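Local coordinates for protein colicin-D (Escherichia coli, PDB 5ZNM) that is a plasmid-encoded toxin that kills Escherichia coli and close relatives by inhibiting protein synthesis, using a C-terminal tRNase domain carried behind a central domain, at residues 46-51 with 58-63; 98-103 with 166-171; 126-131 with 278-283; 178-183 with 259-264. One frame throughout, in Å; residues are numbered along the deposited sequence.

Interactions 1, 3 and 4 all reach one five-stranded antiparallel sheet: Ala60 N bonds to Met127 O between interactions 1 and 3 (2.8 Å), and Val279 N to Phe262 O between interactions 3 and 4 (2.8 Å). The centre of interaction 3 lies about 10 Å from that of interaction 1 and about 10 Å from that of interaction 4. Interaction 2 lies in a second sheet, its centre about 11 Å from that of interaction 3; Leu166 CD1 packs on Met280 SD at 3.7 Å. Interaction 4 is nested in the chain loop that interaction 3 closes, and Tyr278 OH bonds to Asp261 OD2.

Interaction 1. Residues 46-51 with 58-63; sequences GALVLN and QLAMTG
Gln58 turns its side-chain amide onto the backbone of Asn51 and pairs with both of its polar atoms. Asn51 N donates to Gln58 OE1 at 2.9 Å, in the carbonyl plane and on a lone pair; Gln58 NE2 donates to Asn51 O at 2.8 Å, standing 37° above the plane of that carbonyl. Both bonds are nearly straight, and together they fix the rotation of the amide, whose NE2 also bonds to Ser56 OG. A water bridges Gln58 OE1 and Val49 O. Ala60 follows, its CB 3.7 Å from Val49 O and loosely against Leu48 CD2. The strands here run antiparallel without being sheet neighbours: 49-51 is the outermost strand of a mixed sheet beside 207-212, and it lies over the Gln58 and Ala60 face of the five-stranded antiparallel sheet, the axes 7.7 Å apart. At Thr62 the methyl CG2 sits beside the backbone N, anti to the carbonyl carbon, and meets Leu48 CD2 at 3.9 Å and Gly46 O at 3.7 Å, while OG1 (chi1 54°) bonds to Glu125 N. Gly63 N donates to a second water, 2.9 Å away, which in turn bonds to Ala47 O.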
loop_
_atom_site.group_PDB
_atom_site.type_symbol
_atom_site.label_atom_id
_atom_site.label_comp_id
_atom_site.label_asym_id
_atom_site.label_seq_id
_atom_site.Cartn_x
_atom_site.Cartn_y
_atom_site.Cartn_z
ATOM N N GLY A 46 22.474 -2.027 13.186
ATOM C CA GLY A 46 22.012 -3.382 12.936
ATOM C C GLY A 46 20.588 -3.658 13.391
ATOM O O GLY A 46 20.212 -4.818 13.590
ATOM N N ALA A 47 19.788 -2.607 13.554
ATOM C CA ALA A 47 18.414 -2.783 14.010
ATOM C C ALA A 47 17.540 -3.325 12.887
ATOM O O ALA A 47 17.640 -2.895 11.735
ATOM C CB ALA A 47 17.843 -1.459 14.517
ATOM N N LEU A 48 16.694 -4.293 13.228
ATOM C CA LEU A 48 15.619 -4.767 12.363
ATOM C C LEU A 48 14.310 -4.418 13.044
ATOM O O LEU A 48 14.086 -4.818 14.192
ATOM C CB LEU A 48 15.698 -6.274 12.141
ATOM C CG LEU A 48 16.751 -6.848 11.202
ATOM C CD1 LEU A 48 16.743 -8.356 11.384
ATOM C CD2 LEU A 48 16.424 -6.472 9.758
ATOM N N VAL A 49 13.448 -3.679 12.350
ATOM C CA VAL A 49 12.208 -3.194 12.941
ATOM C C VAL A 49 11.019 -3.750 12.167
ATOM O O VAL A 49 10.982 -3.689 10.927
ATOM C CB VAL A 49 12.158 -1.656 12.973
ATOM C CG1 VAL A 49 10.871 -1.163 13.681
ATOM C CG2 VAL A 49 13.416 -1.104 13.620
ATOM N N LEU A 50 10.061 -4.298 12.912
ATOM C CA LEU A 50 8.706 -4.570 12.456
ATOM C C LEU A 50 7.802 -3.411 12.856
ATOM O O LEU A 50 7.846 -2.949 14.001
ATOM C CB LEU A 50 8.171 -5.858 13.085
ATOM C CG LEU A 50 8.800 -7.178 12.676
ATOM C CD1 LEU A 50 8.525 -8.249 13.724
ATOM C CD2 LEU A 50 8.240 -7.571 11.305
ATOM N N ASN A 51 6.975 -2.948 11.930
ATOM C CA ASN A 51 5.957 -1.965 12.259
ATOM C C ASN A 51 4.628 -2.676 12.467
ATOM O O ASN A 51 4.319 -3.641 11.766
ATOM C CB ASN A 51 5.835 -0.911 11.157
ATOM C CG ASN A 51 7.030 0.012 11.110
ATOM O OD1 ASN A 51 7.734 0.184 12.114
ATOM N ND2 ASN A 51 7.266 0.624 9.943
ATOM N N GLN A 58 5.865 -6.085 4.688
ATOM C CA GLN A 58 7.015 -5.259 5.011
ATOM C C GLN A 58 8.299 -5.983 4.646
ATOM O O GLN A 58 8.399 -7.211 4.748
ATOM C CB GLN A 58 7.057 -4.888 6.498
ATOM C CG GLN A 58 5.933 -3.928 6.912
ATOM C CD GLN A 58 5.866 -3.744 8.428
ATOM O OE1 GLN A 58 6.893 -3.700 9.100
ATOM N NE2 GLN A 58 4.637 -3.646 8.972
ATOM N N LEU A 59 9.290 -5.194 4.248
ATOM C CA LEU A 59 10.637 -5.694 4.000
ATOM C C LEU A 59 11.593 -4.749 4.695
ATOM O O LEU A 59 11.633 -3.560 4.371
ATOM C CB LEU A 59 10.938 -5.773 2.502
ATOM C CG LEU A 59 12.365 -6.153 2.121
ATOM C CD1 LEU A 59 12.720 -7.525 2.656
ATOM C CD2 LEU A 59 12.541 -6.118 0.604
ATOM N N ALA A 60 12.331 -5.259 5.672
ATOM C CA ALA A 60 13.285 -4.448 6.408
ATOM C C ALA A 60 14.685 -4.961 6.126
ATOM O O ALA A 60 14.903 -6.170 6.001
ATOM C CB ALA A 60 12.995 -4.466 7.920
ATOM N N MET A 61 15.623 -4.033 6.003
ATOM C CA MET A 61 17.025 -4.360 5.783
ATOM C C MET A 61 17.861 -3.483 6.705
ATOM O O MET A 61 17.631 -2.273 6.780
ATOM C CB MET A 61 17.404 -4.142 4.316
ATOM C CG MET A 61 16.560 -4.951 3.325
ATOM S SD MET A 61 16.079 -4.041 1.820
ATOM C CE MET A 61 14.810 -2.945 2.474
ATOM N N THR A 62 18.803 -4.092 7.431
ATOM C CA THR A 62 19.672 -3.310 8.307
ATOM C C THR A 62 20.332 -2.179 7.525
ATOM O O THR A 62 20.778 -2.360 6.386
ATOM C CB THR A 62 20.741 -4.198 8.950
ATOM O OG1 THR A 62 21.452 -4.900 7.930
ATOM C CG2 THR A 62 20.105 -5.209 9.905
ATOM N N GLY A 63 20.336 -0.990 8.124
ATOM C CA GLY A 63 20.972 0.168 7.535
ATOM C C GLY A 63 20.183 0.909 6.473
ATOM O O GLY A 63 20.637 1.972 6.028
HETATM O O HOH W 1 19.188 -0.681 10.757
HETATM O O HOH W 2 9.453 -4.698 8.857
#

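Interaction 2. Residues 98-103 with 166-171; sequences MRISLG and LDLLKT
Arg99 and Asp167 form a salt bridge that is short but bent: Arg99 NE lies 2.6 Å from Asp167 OD1, yet its N-H...O angle of 121° makes the hydrogen bond weak. The two side chains run alongside each other on the same face of the sheet. A bend in the arginine (chi3 -45°) brings NE to the carboxylate, whose plane is turned 30° from that of the guanidinium, and NH2 lies 2.9 Å from Asp167 OD2. Ile158 of strand 153-160 packs against both residues. On the other face Met98, Ile100, Leu166 and Leu168 form an apolar layer: Ile100 CD1 meets Leu168 CD1 at 4.0 Å, and CB of Met98 stands 4.3 Å from CB of Leu168. Helix 79-86 lies on this side, with Phe80 against both leucines. Backbone bonds tie Ile100 to Leu166 in both directions, and Leu168 N donates to Met98 O at 2.7 Å; the return bond from Met98 N to Leu168 O is weak at 3.4 Å. Non-hydrogen-bonded Arg99-Asp167 thus sits between two hydrogen-bonded pairs, the antiparallel ladder of the two inner strands of a four-stranded antiparallel sheet.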
loop_
_atom_site.group_PDB
_atom_site.type_symbol
_atom_site.label_atom_id
_atom_site.label_comp_id
_atom_site.label_asym_id
_atom_site.label_seq_id
_atom_site.Cartn_x
_atom_site.Cartn_y
_atom_site.Cartn_z
ATOM N N MET A 98 9.154 -21.801 -5.235
ATOM C CA MET A 98 9.204 -20.529 -5.935
ATOM C C MET A 98 10.314 -19.685 -5.340
ATOM O O MET A 98 10.522 -19.689 -4.126
ATOM C CB MET A 98 7.861 -19.805 -5.823
ATOM C CG MET A 98 7.777 -18.517 -6.581
ATOM S SD MET A 98 6.057 -18.002 -6.619
ATOM C CE MET A 98 5.393 -19.210 -7.763
ATOM N N ARG A 99 11.031 -18.982 -6.205
ATOM C CA ARG A 99 12.015 -17.996 -5.795
ATOM C C ARG A 99 11.585 -16.656 -6.360
ATOM O O ARG A 99 11.310 -16.546 -7.558
ATOM C CB ARG A 99 13.418 -18.361 -6.288
ATOM C CG ARG A 99 14.461 -17.262 -6.083
ATOM C CD ARG A 99 15.849 -17.834 -6.172
ATOM N NE ARG A 99 15.982 -19.070 -5.430
ATOM C CZ ARG A 99 17.094 -19.748 -5.261
ATOM N NH1 ARG A 99 18.217 -19.316 -5.781
ATOM N NH2 ARG A 99 17.095 -20.881 -4.558
ATOM N N ILE A 100 11.538 -15.646 -5.501
ATOM C CA ILE A 100 11.022 -14.335 -5.848
ATOM C C ILE A 100 12.118 -13.329 -5.558
ATOM O O ILE A 100 12.515 -13.158 -4.400
ATOM C CB ILE A 100 9.753 -13.998 -5.057
ATOM C CG1 ILE A 100 8.634 -14.983 -5.402
ATOM C CG2 ILE A 100 9.339 -12.565 -5.325
ATOM C CD1 ILE A 100 7.652 -15.181 -4.270
ATOM N N SER A 101 12.620 -12.671 -6.598
ATOM C CA SER A 101 13.523 -11.556 -6.379
ATOM C C SER A 101 12.742 -10.390 -5.806
ATOM O O SER A 101 11.607 -10.131 -6.209
ATOM C CB SER A 101 14.203 -11.136 -7.681
ATOM O OG SER A 101 14.966 -9.958 -7.478
ATOM N N LEU A 102 13.349 -9.683 -4.861
ATOM C CA LEU A 102 12.760 -8.470 -4.313
ATOM C C LEU A 102 13.474 -7.211 -4.776
ATOM O O LEU A 102 13.050 -6.106 -4.415
ATOM C CB LEU A 102 12.764 -8.538 -2.782
ATOM C CG LEU A 102 12.009 -9.769 -2.296
ATOM C CD1 LEU A 102 12.211 -10.009 -0.809
ATOM C CD2 LEU A 102 10.539 -9.591 -2.646
ATOM N N GLY A 103 14.526 -7.347 -5.571
ATOM C CA GLY A 103 15.393 -6.244 -5.933
ATOM C C GLY A 103 16.836 -6.513 -5.544
ATOM O O GLY A 103 17.149 -7.413 -4.768
ATOM N N LEU A 166 13.350 -14.296 -2.042
ATOM C CA LEU A 166 12.572 -15.095 -1.106
ATOM C C LEU A 166 12.380 -16.481 -1.700
ATOM O O LEU A 166 11.820 -16.617 -2.794
ATOM C CB LEU A 166 11.218 -14.438 -0.830
ATOM C CG LEU A 166 10.283 -15.133 0.156
ATOM C CD1 LEU A 166 10.896 -15.181 1.538
ATOM C CD2 LEU A 166 8.958 -14.402 0.181
ATOM N N ASP A 167 12.858 -17.501 -0.993
ATOM C CA ASP A 167 12.629 -18.882 -1.391
ATOM C C ASP A 167 11.407 -19.391 -0.652
ATOM O O ASP A 167 11.371 -19.349 0.581
ATOM C CB ASP A 167 13.834 -19.770 -1.079
ATOM C CG ASP A 167 14.902 -19.682 -2.136
ATOM O OD1 ASP A 167 14.662 -18.999 -3.156
ATOM O OD2 ASP A 167 15.967 -20.305 -1.957
ATOM N N LEU A 168 10.404 -19.840 -1.403
ATOM C CA LEU A 168 9.213 -20.443 -0.831
ATOM C C LEU A 168 9.383 -21.956 -0.890
ATOM O O LEU A 168 9.576 -22.528 -1.971
ATOM C CB LEU A 168 7.951 -19.983 -1.559
ATOM C CG LEU A 168 7.666 -18.478 -1.454
ATOM C CD1 LEU A 168 6.293 -18.137 -2.008
ATOM C CD2 LEU A 168 7.800 -17.981 -0.019
ATOM N N LEU A 169 9.324 -22.588 0.277
ATOM C CA LEU A 169 9.652 -23.992 0.446
ATOM C C LEU A 169 8.424 -24.763 0.888
ATOM O O LEU A 169 7.743 -24.371 1.848
ATOM C CB LEU A 169 10.759 -24.177 1.472
ATOM C CG LEU A 169 12.026 -23.391 1.167
ATOM C CD1 LEU A 169 12.909 -23.352 2.398
ATOM C CD2 LEU A 169 12.745 -24.018 -0.009
ATOM N N LYS A 170 8.158 -25.856 0.171
ATOM C CA LYS A 170 7.122 -26.816 0.542
ATOM C C LYS A 170 7.498 -27.505 1.862
ATOM O O LYS A 170 8.614 -28.011 2.013
ATOM C CB LYS A 170 6.924 -27.830 -0.619
ATOM C CG LYS A 170 5.803 -28.895 -0.426
ATOM C CD LYS A 170 4.611 -28.477 0.447
ATOM C CE LYS A 170 3.936 -29.620 0.873
ATOM N NZ LYS A 170 3.512 -29.358 2.297
ATOM N N THR A 171 6.573 -27.540 2.806
ATOM C CA THR A 171 6.813 -28.197 4.065
ATOM C C THR A 171 6.202 -29.614 3.997
ATOM O O THR A 171 5.396 -29.888 3.173
ATOM C CB THR A 171 6.262 -27.456 5.303
ATOM O OG1 THR A 171 4.861 -27.512 5.307
ATOM C CG2 THR A 171 6.685 -26.039 5.369
#

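Interaction 3. Residues 126-131 with 278-283; sequences AMFSLS and YVMLND
Met280 lies side by side with Phe128, and its methyl CE comes to the edge of the ring, near the ring plane, 3.6 Å from CD2. A bend at the end of the methionine (chi3 -94°) turns CE this way and also brings it 3.9 Å from Leu130 CD1. Leu130 in turn holds CG between its backbone N and carbonyl carbon (chi1 40°), a crowded position, and its CD1 stands at the edge of the Tyr278 ring, 4.1 Å from CD2. Beyond this row, Tyr278 OH bonds to Asp261 OD2 and Gly155 N. Strands 126-131 and 274-281 are neighbours in the five-stranded antiparallel sheet, with 56-61 on the far side of the first and 262-267 on the far side of the second. Paired backbone bonds join Phe128 with Met280 and Leu130 with Tyr278; Met127-Leu281 and Ser129-Val279 are the non-hydrogen-bonded pairs, their side chains on the opposite face. There Met127 CG packs closely on Val279 CG1 at 3.5 Å and meets Leu281 CD1 at 4.0 Å, while Ser129 CB touches Val279 CG2. Past the end of the second strand, Asn282 N still donates to Ala126 O. The side chain of Asn282 completes the pairing: Ala126 N donates to its OD1 at 2.9 Å from 43° above the amide carbonyl plane, and its ND2 donates to Asp283 O, so the amide is held from both ends.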
loop_
_atom_site.group_PDB
_atom_site.type_symbol
_atom_site.label_atom_id
_atom_site.label_comp_id
_atom_site.label_asym_id
_atom_site.label_seq_id
_atom_site.Cartn_x
_atom_site.Cartn_y
_atom_site.Cartn_z
ATOM N N ALA A 126 18.088 -9.089 6.771
ATOM C CA ALA A 126 16.825 -8.730 6.133
ATOM C C ALA A 126 15.668 -9.516 6.737
ATOM O O ALA A 126 15.840 -10.617 7.271
ATOM C CB ALA A 126 16.866 -8.962 4.615
ATOM N N MET A 127 14.467 -8.953 6.593
ATOM C CA MET A 127 13.289 -9.464 7.279
ATOM C C MET A 127 12.069 -9.124 6.438
ATOM O O MET A 127 11.874 -7.963 6.072
ATOM C CB MET A 127 13.169 -8.852 8.681
ATOM C CG MET A 127 11.962 -9.320 9.480
ATOM S SD MET A 127 12.019 -8.704 11.189
ATOM C CE MET A 127 11.986 -6.944 10.883
ATOM N N PHE A 128 11.280 -10.139 6.113
ATOM C CA PHE A 128 10.098 -9.998 5.273
ATOM C C PHE A 128 8.894 -10.517 6.040
ATOM O O PHE A 128 8.974 -11.567 6.686
ATOM C CB PHE A 128 10.268 -10.781 3.961
ATOM C CG PHE A 128 9.140 -10.582 2.983
ATOM C CD1 PHE A 128 9.033 -9.408 2.253
ATOM C CD2 PHE A 128 8.187 -11.567 2.795
ATOM C CE1 PHE A 128 7.986 -9.222 1.349
ATOM C CE2 PHE A 128 7.139 -11.384 1.888
ATOM C CZ PHE A 128 7.041 -10.213 1.173
ATOM N N SER A 129 7.781 -9.786 5.997
ATOM C CA SER A 129 6.651 -10.167 6.835
ATOM C C SER A 129 5.342 -9.838 6.139
ATOM O O SER A 129 5.249 -8.867 5.380
ATOM C CB SER A 129 6.692 -9.478 8.206
ATOM O OG SER A 129 6.707 -8.072 8.045
ATOM N N LEU A 130 4.334 -10.667 6.404
ATOM C CA LEU A 130 3.005 -10.491 5.832
ATOM C C LEU A 130 2.018 -11.264 6.685
ATOM O O LEU A 130 2.405 -12.065 7.536
ATOM C CB LEU A 130 2.923 -10.968 4.378
ATOM C CG LEU A 130 3.611 -12.246 3.872
ATOM C CD1 LEU A 130 3.589 -13.390 4.834
ATOM C CD2 LEU A 130 2.970 -12.684 2.561
ATOM N N SER A 131 0.733 -11.046 6.415
ATOM C CA SER A 131 -0.304 -11.696 7.208
ATOM C C SER A 131 -0.173 -13.210 7.134
ATOM O O SER A 131 -0.003 -13.788 6.053
ATOM C CB SER A 131 -1.685 -11.260 6.735
ATOM O OG SER A 131 -1.910 -9.903 7.093
ATOM N N TYR A 278 3.331 -13.468 9.743
ATOM C CA TYR A 278 4.392 -14.437 9.492
ATOM C C TYR A 278 5.640 -13.670 9.083
ATOM O O TYR A 278 5.571 -12.786 8.225
ATOM C CB TYR A 278 3.960 -15.436 8.414
ATOM C CG TYR A 278 5.033 -16.421 7.990
ATOM C CD1 TYR A 278 5.663 -17.249 8.916
ATOM C CD2 TYR A 278 5.399 -16.540 6.654
ATOM C CE1 TYR A 278 6.632 -18.156 8.525
ATOM C CE2 TYR A 278 6.387 -17.450 6.249
ATOM C CZ TYR A 278 6.992 -18.249 7.193
ATOM O OH TYR A 278 7.953 -19.147 6.803
ATOM N N VAL A 279 6.769 -13.980 9.719
ATOM C CA VAL A 279 7.991 -13.205 9.570
ATOM C C VAL A 279 9.121 -14.149 9.168
ATOM O O VAL A 279 9.258 -15.243 9.731
ATOM C CB VAL A 279 8.326 -12.453 10.873
ATOM C CG1 VAL A 279 9.580 -11.615 10.693
ATOM C CG2 VAL A 279 7.137 -11.568 11.298
ATOM N N MET A 280 9.910 -13.742 8.176
ATOM C CA MET A 280 10.980 -14.574 7.623
ATOM C C MET A 280 12.269 -13.774 7.625
ATOM O O MET A 280 12.271 -12.594 7.267
ATOM C CB MET A 280 10.670 -15.025 6.176
ATOM C CG MET A 280 9.437 -15.884 6.015
ATOM S SD MET A 280 8.632 -15.677 4.411
ATOM C CE MET A 280 7.388 -14.431 4.742
ATOM N N LEU A 281 13.365 -14.417 8.015
ATOM C CA LEU A 281 14.650 -13.750 8.095
ATOM C C LEU A 281 15.621 -14.374 7.099
ATOM O O LEU A 281 15.374 -15.446 6.541
ATOM C CB LEU A 281 15.231 -13.807 9.515
ATOM C CG LEU A 281 14.912 -12.604 10.413
ATOM C CD1 LEU A 281 13.515 -12.707 10.944
ATOM C CD2 LEU A 281 15.909 -12.473 11.559
ATOM N N ASN A 282 16.705 -13.655 6.835
ATOM C CA ASN A 282 17.734 -14.204 5.962
ATOM C C ASN A 282 18.381 -15.426 6.599
ATOM O O ASN A 282 18.528 -15.520 7.826
ATOM C CB ASN A 282 18.818 -13.159 5.661
ATOM C CG ASN A 282 19.491 -12.645 6.911
ATOM O OD1 ASN A 282 18.938 -11.786 7.607
ATOM N ND2 ASN A 282 20.690 -13.162 7.211
ATOM N N ASP A 283 18.765 -16.366 5.744
ATOM C CA ASP A 283 19.687 -17.422 6.140
ATOM C C ASP A 283 20.911 -16.810 6.824
ATOM O O ASP A 283 21.443 -15.805 6.342
ATOM C CB ASP A 283 20.115 -18.208 4.895
ATOM C CG ASP A 283 20.877 -19.486 5.224
ATOM O OD1 ASP A 283 21.979 -19.409 5.810
ATOM O OD2 ASP A 283 20.385 -20.573 4.858
#

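Interaction 4. Residues 178-183 with 259-264; sequences AAVPVL and LRDFIY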
loop_
_atom_site.group_PDB
_atom_site.type_symbol
_atom_site.label_atom_id
_atom_site.label_comp_id
_atom_site.label_asym_id
_atom_site.label_seq_id
_atom_site.Cartn_x
_atom_site.Cartn_y
_atom_site.Cartn_z
ATOM N N ALA A 178 6.580 -28.463 9.152
ATOM C CA ALA A 178 5.558 -27.444 8.954
ATOM C C ALA A 178 5.439 -26.492 10.139
ATOM O O ALA A 178 4.961 -25.365 9.964
ATOM C CB ALA A 178 4.201 -28.099 8.684
ATOM N N ALA A 179 5.892 -26.904 11.326
ATOM C CA ALA A 179 5.606 -26.150 12.541
ATOM C C ALA A 179 6.418 -24.864 12.580
ATOM O O ALA A 179 7.641 -24.889 12.449
ATOM C CB ALA A 179 5.891 -27.003 13.775
ATOM N N VAL A 180 5.731 -23.741 12.744
ATOM C CA VAL A 180 6.345 -22.424 12.839
ATOM C C VAL A 180 6.049 -21.897 14.233
ATOM O O VAL A 180 4.889 -21.887 14.639
ATOM C CB VAL A 180 5.799 -21.457 11.769
ATOM C CG1 VAL A 180 6.274 -20.045 12.011
ATOM C CG2 VAL A 180 6.213 -21.930 10.363
ATOM N N PRO A 181 7.047 -21.450 15.003
ATOM C CA PRO A 181 6.774 -21.010 16.382
ATOM C C PRO A 181 6.088 -19.648 16.447
ATOM O O PRO A 181 6.429 -18.727 15.703
ATOM C CB PRO A 181 8.170 -20.937 17.005
ATOM C CG PRO A 181 9.050 -20.563 15.845
ATOM C CD PRO A 181 8.480 -21.346 14.671
ATOM N N VAL A 182 5.157 -19.516 17.394
ATOM C CA VAL A 182 4.538 -18.235 17.732
ATOM C C VAL A 182 5.298 -17.596 18.888
ATOM O O VAL A 182 5.501 -18.220 19.939
ATOM C CB VAL A 182 3.055 -18.419 18.092
ATOM C CG1 VAL A 182 2.425 -17.067 18.479
ATOM C CG2 VAL A 182 2.309 -19.065 16.933
ATOM N N LEU A 183 5.703 -16.342 18.708
ATOM C CA LEU A 183 6.497 -15.624 19.691
ATOM C C LEU A 183 5.716 -14.447 20.261
ATOM O O LEU A 183 4.836 -13.891 19.602
ATOM C CB LEU A 183 7.800 -15.140 19.068
ATOM C CG LEU A 183 8.602 -16.258 18.396
ATOM C CD1 LEU A 183 9.895 -15.724 17.832
ATOM C CD2 LEU A 183 8.873 -17.358 19.395
ATOM N N LEU A 259 16.445 -21.537 8.480
ATOM C CA LEU A 259 15.101 -21.009 8.706
ATOM C C LEU A 259 15.008 -20.399 10.093
ATOM O O LEU A 259 15.008 -21.123 11.093
ATOM C CB LEU A 259 14.047 -22.100 8.554
ATOM C CG LEU A 259 13.855 -22.638 7.149
ATOM C CD1 LEU A 259 12.603 -23.487 7.118
ATOM C CD2 LEU A 259 13.768 -21.502 6.152
ATOM N N ARG A 260 14.878 -19.082 10.151
ATOM C CA ARG A 260 14.554 -18.381 11.385
ATOM C C ARG A 260 13.270 -17.601 11.125
ATOM O O ARG A 260 13.284 -16.373 11.037
ATOM C CB ARG A 260 15.676 -17.469 11.822
ATOM C CG ARG A 260 17.028 -18.108 11.791
ATOM C CD ARG A 260 18.051 -17.064 12.087
ATOM N NE ARG A 260 18.284 -16.924 13.517
ATOM C CZ ARG A 260 19.108 -16.014 14.025
ATOM N NH1 ARG A 260 19.745 -15.171 13.199
ATOM N NH2 ARG A 260 19.310 -15.958 15.341
ATOM N N ASP A 261 12.178 -18.321 10.926
ATOM C CA ASP A 261 10.886 -17.690 10.691
ATOM C C ASP A 261 9.989 -17.899 11.901
ATOM O O ASP A 261 10.183 -18.823 12.698
ATOM C CB ASP A 261 10.221 -18.245 9.418
ATOM C CG ASP A 261 10.172 -19.760 9.409
ATOM O OD1 ASP A 261 11.074 -20.381 10.006
ATOM O OD2 ASP A 261 9.236 -20.329 8.809
ATOM N N PHE A 262 9.004 -17.015 12.055
ATOM C CA PHE A 262 8.138 -17.113 13.221
ATOM C C PHE A 262 6.830 -16.401 12.920
ATOM O O PHE A 262 6.671 -15.765 11.877
ATOM C CB PHE A 262 8.810 -16.521 14.468
ATOM C CG PHE A 262 9.097 -15.032 14.379
ATOM C CD1 PHE A 262 10.273 -14.567 13.793
ATOM C CD2 PHE A 262 8.201 -14.102 14.916
ATOM C CE1 PHE A 262 10.553 -13.215 13.727
ATOM C CE2 PHE A 262 8.462 -12.744 14.853
ATOM C CZ PHE A 262 9.648 -12.292 14.254
ATOM N N ILE A 263 5.892 -16.518 13.852
ATOM C CA ILE A 263 4.632 -15.789 13.802
ATOM C C ILE A 263 4.515 -14.961 15.077
ATOM O O ILE A 263 4.929 -15.409 16.156
ATOM C CB ILE A 263 3.446 -16.764 13.634
ATOM C CG1 ILE A 263 3.498 -17.376 12.227
ATOM C CG2 ILE A 263 2.106 -16.066 13.871
ATOM C CD1 ILE A 263 2.593 -18.561 12.028
ATOM N N TYR A 264 4.026 -13.728 14.946
ATOM C CA TYR A 264 3.636 -12.945 16.116
ATOM C C TYR A 264 2.300 -12.267 15.818
ATOM O O TYR A 264 1.835 -12.231 14.671
ATOM C CB TYR A 264 4.714 -11.924 16.511
ATOM C CG TYR A 264 4.669 -10.621 15.755
ATOM C CD1 TYR A 264 4.935 -10.569 14.384
ATOM C CD2 TYR A 264 4.351 -9.442 16.401
ATOM C CE1 TYR A 264 4.889 -9.369 13.689
ATOM C CE2 TYR A 264 4.292 -8.242 15.714
ATOM C CZ TYR A 264 4.565 -8.204 14.366
ATOM O OH TYR A 264 4.497 -6.995 13.700
#
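Leu183 CD1 approaches the Phe262 ring obliquely at its CB end, 3.6 Å from Phe262 CG, the two side chains crossing at about a right angle. The ring is brought there by a first torsion that sets CG between the backbone N and the carbonyl carbon (chi1 64°); Ile196 and Leu198 of strand 194-198 also touch it and Leu183. The Pro181 ring presents its CD to Asp261 O at 3.6 Å, and its CG loosely to Phe262 CB. Tyr264 meets the other segment through CB, which lies against Leu183 O, while its side chain comes within about 3 Å, nearest atoms, of a glycerol probably from the crystallisation liquor. Val180 uses both methyls: CG1 packs on Phe262 CA at 3.7 Å and on Ile263 CG1 at 3.9 Å, and CG2 touches Asp261 OD2. That oxygen bonds to Tyr278 OH, and OD1 forms a salt bridge with Arg154, so the buried carboxylate is satisfied at both oxygens. The side chains of Val182 and Ile263 cross at a slant, Val182 CG2 nearest Ile263 CB. Two backbone bonds, both involving Ile263, join the segments: Ile263 N donates to Pro181 O at 2.9 Å, and Leu183 N to Ile263 O at 2.8 Å, almost in line with the carbonyl. They flank Val182, the pattern of a parallel bridge, but with the short strand axes 52° apart it remains a single bridge, joining 179-181, which pairs with 148-150 in a two-stranded sheet, to 262-267, the outermost strand of the five-stranded antiparallel sheet.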